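Local coordinates for protein ApRick protease (Rickettsia conorii, PDB 5C9D) that probably cleaves peptide bonds as an aspartic endopeptidase, this chain being the retropepsin-like protease domain of a longer protein, at residues G34-A39 with Y57-L62. Numbering follows the deposited sequence.
Sequences GASDIA and YTRTYL
Arg59 reaches from strand 59-63 to the loop that leads into strand 38-41, where it forms a salt bridge with Asp37. Its CB points at the loop, and CG and CD carry the chain onward, extended at chi2 (179°). A bend at chi3 (56°) then turns the guanidinium. NH1 lies 3.5 Å from Asp37 OD2, a long pairing. The carboxylate oxygen sits at the guanidinium edge, near its plane, and the two flat groups are tilted 34° apart. NH2 faces Tyr61 instead, with OH of that ring 2.7 Å away and also in the guanidinium plane.

Tyr61 is two residues further along the same strand, and its CB points to the same loop. Its OH comes within 3.6 Å of Ser36 OG. Ser36 OG in turn donates a hydrogen bond to Asp37 OD1 (3.2 Å), from above the carboxylate plane. Each Asp37 oxygen therefore has its own partner. His90 of strand 83-92 touches Asp37, Arg59 and Tyr61.

Segment 34-39 opens with Gly34, the glycine of the Asp-Thr-Gly sequence that marks aspartic proteases. Strand 59-63 pairs antiparallel with strand 66-79 in a beta hairpin, consistent with the flap of a retropepsin fold.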
ATOM      1  N   GLY B  34       4.890  18.519 -10.476  1.00112.57           N
ATOM      2  CA  GLY B  34       4.153  19.758 -10.669  1.00110.58           C
ATOM      3  C   GLY B  34       2.987  19.836  -9.712  1.00121.71           C
ATOM      4  O   GLY B  34       2.780  20.859  -9.057  1.00158.32           O
ATOM      5  N   ALA B  35       2.235  18.741  -9.618  1.00119.38           N
ATOM      6  CA  ALA B  35       1.039  18.692  -8.782  1.00 99.55           C
ATOM      7  C   ALA B  35       1.392  18.972  -7.333  1.00 94.08           C
ATOM      8  O   ALA B  35       2.432  18.529  -6.841  1.00 93.77           O
ATOM      9  CB  ALA B  35       0.348  17.345  -8.912  1.00103.43           C
ATOM     10  N   SER B  36       0.500  19.695  -6.664  1.00 96.53           N
ATOM     11  CA  SER B  36       0.736  20.248  -5.328  1.00102.17           C
ATOM     12  C   SER B  36       0.440  19.234  -4.224  1.00 88.56           C
ATOM     13  O   SER B  36       0.996  19.271  -3.119  1.00 78.27           O
ATOM     14  CB  SER B  36      -0.149  21.490  -5.154  1.00115.29           C
ATOM     15  OG  SER B  36      -1.399  21.332  -5.833  1.00126.91           O
ATOM     16  N   ASP B  37      -0.457  18.323  -4.541  1.00 86.71           N
ATOM     17  CA  ASP B  37      -0.948  17.366  -3.579  1.00 86.66           C
ATOM     18  C   ASP B  37      -1.531  16.197  -4.387  1.00 81.93           C
ATOM     19  O   ASP B  37      -1.165  16.023  -5.555  1.00 81.42           O
ATOM     20  CB  ASP B  37      -1.969  18.061  -2.673  1.00 84.37           C
ATOM     21  CG  ASP B  37      -3.130  18.696  -3.456  1.00 87.67           C
ATOM     22  OD1 ASP B  37      -3.044  18.798  -4.711  1.00 73.70           O
ATOM     23  OD2 ASP B  37      -4.134  19.091  -2.807  1.00 85.74           O
ATOM     24  N   ILE B  38      -2.444  15.424  -3.801  1.00 77.48           N
ATOM     25  CA  ILE B  38      -2.964  14.218  -4.450  1.00 71.28           C
ATOM     26  C   ILE B  38      -4.315  14.465  -5.111  1.00 70.24           C
ATOM     27  O   ILE B  38      -5.363  14.481  -4.457  1.00 76.39           O
ATOM     28  CB  ILE B  38      -3.005  13.071  -3.424  1.00 68.66           C
ATOM     29  CG1 ILE B  38      -1.554  12.658  -3.117  1.00 64.59           C
ATOM     30  CG2 ILE B  38      -3.820  11.892  -3.945  1.00 76.71           C
ATOM     31  CD1 ILE B  38      -1.413  11.687  -1.980  1.00 67.31           C
ATOM     32  N   ALA B  39      -4.286  14.657  -6.419  1.00 70.89           N
ATOM     33  CA  ALA B  39      -5.490  15.077  -7.134  1.00 71.66           C
ATOM     34  C   ALA B  39      -6.322  13.870  -7.537  1.00 72.91           C
ATOM     35  O   ALA B  39      -5.955  13.124  -8.451  1.00 77.75           O
ATOM     36  CB  ALA B  39      -5.111  15.884  -8.352  1.00 65.59           C
ATOM     37  N   TYR B  57     -16.803  21.975  -2.848  1.00 71.55           N
ATOM     38  CA  TYR B  57     -15.931  22.344  -3.962  1.00 72.58           C
ATOM     39  C   TYR B  57     -15.457  23.806  -3.806  1.00 72.64           C
ATOM     40  O   TYR B  57     -15.907  24.683  -4.537  1.00 93.79           O
ATOM     41  CB  TYR B  57     -16.661  22.086  -5.301  1.00 74.24           C
ATOM     42  CG  TYR B  57     -16.879  20.601  -5.544  1.00 78.04           C
ATOM     43  CD1 TYR B  57     -18.020  19.942  -5.076  1.00 75.87           C
ATOM     44  CD2 TYR B  57     -15.914  19.843  -6.197  1.00 73.25           C
ATOM     45  CE1 TYR B  57     -18.194  18.571  -5.272  1.00 67.48           C
ATOM     46  CE2 TYR B  57     -16.082  18.482  -6.414  1.00 64.77           C
ATOM     47  CZ  TYR B  57     -17.208  17.850  -5.952  1.00 71.83           C
ATOM     48  OH  TYR B  57     -17.310  16.489  -6.179  1.00 66.05           O
ATOM     49  N   THR B  58     -14.533  24.027  -2.856  1.00 67.99           N
ATOM     50  CA  THR B  58     -14.032  25.356  -2.436  1.00 64.25           C
ATOM     51  C   THR B  58     -12.839  25.952  -3.284  1.00 66.87           C
ATOM     52  O   THR B  58     -12.469  27.136  -3.133  1.00 66.80           O
ATOM     53  CB  THR B  58     -13.624  25.330  -0.924  1.00 69.31           C
ATOM     54  OG1 THR B  58     -12.420  24.572  -0.720  1.00 67.75           O
ATOM     55  CG2 THR B  58     -14.703  24.695  -0.078  1.00 78.47           C
ATOM     56  N   ARG B  59     -12.268  25.135  -4.171  1.00 61.79           N
ATOM     57  CA  ARG B  59     -11.100  25.500  -4.987  1.00 58.76           C
ATOM     58  C   ARG B  59     -11.455  25.483  -6.461  1.00 52.17           C
ATOM     59  O   ARG B  59     -12.416  24.836  -6.832  1.00 50.16           O
ATOM     60  CB  ARG B  59      -9.934  24.518  -4.722  1.00 62.26           C
ATOM     61  CG  ARG B  59      -9.030  24.969  -3.572  1.00 72.18           C
ATOM     62  CD  ARG B  59      -7.914  23.992  -3.304  1.00 75.82           C
ATOM     63  NE  ARG B  59      -7.123  23.756  -4.505  1.00 89.35           N
ATOM     64  CZ  ARG B  59      -6.312  22.720  -4.687  1.00 90.53           C
ATOM     65  NH1 ARG B  59      -6.161  21.793  -3.742  1.00 95.21           N
ATOM     66  NH2 ARG B  59      -5.651  22.616  -5.828  1.00101.36           N
ATOM     67  N   THR B  60     -10.660  26.180  -7.284  1.00 57.02           N
ATOM     68  CA  THR B  60     -10.876  26.285  -8.752  1.00 61.85           C
ATOM     69  C   THR B  60      -9.555  26.354  -9.533  1.00 63.24           C
ATOM     70  O   THR B  60      -8.884  27.397  -9.556  1.00 61.67           O
ATOM     71  CB  THR B  60     -11.731  27.527  -9.106  1.00 58.70           C
ATOM     72  OG1 THR B  60     -13.045  27.313  -8.614  1.00 55.43           O
ATOM     73  CG2 THR B  60     -11.803  27.779 -10.593  1.00 58.33           C
ATOM     74  N   TYR B  61      -9.204  25.226 -10.157  1.00 60.48           N
ATOM     75  CA  TYR B  61      -8.226  25.203 -11.222  1.00 65.06           C
ATOM     76  C   TYR B  61      -8.872  25.820 -12.440  1.00 69.04           C
ATOM     77  O   TYR B  61      -9.932  25.344 -12.862  1.00 82.24           O
ATOM     78  CB  TYR B  61      -7.855  23.771 -11.572  1.00 74.92           C
ATOM     79  CG  TYR B  61      -6.961  23.109 -10.579  1.00 78.83           C
ATOM     80  CD1 TYR B  61      -7.479  22.522  -9.424  1.00 76.58           C
ATOM     81  CD2 TYR B  61      -5.580  23.065 -10.792  1.00 97.14           C
ATOM     82  CE1 TYR B  61      -6.641  21.899  -8.511  1.00 98.89           C
ATOM     83  CE2 TYR B  61      -4.731  22.451  -9.883  1.00108.65           C
ATOM     84  CZ  TYR B  61      -5.259  21.866  -8.744  1.00109.70           C
ATOM     85  OH  TYR B  61      -4.391  21.257  -7.852  1.00133.59           O
ATOM     86  N   LEU B  62      -8.254  26.864 -13.002  1.00 64.38           N
ATOM     87  CA  LEU B  62      -8.721  27.467 -14.269  1.00 65.30           C
ATOM     88  C   LEU B  62      -7.765  27.057 -15.377  1.00 60.94           C
ATOM     89  O   LEU B  62      -6.591  27.367 -15.291  1.00 61.47           O
ATOM     90  CB  LEU B  62      -8.786  29.012 -14.173  1.00 64.76           C
ATOM     91  CG  LEU B  62      -9.672  29.580 -13.075  1.00 59.73           C
ATOM     92  CD1 LEU B  62      -9.492  31.073 -13.022  1.00 64.94           C
ATOM     93  CD2 LEU B  62     -11.101  29.229 -13.359  1.00 59.35           C
TER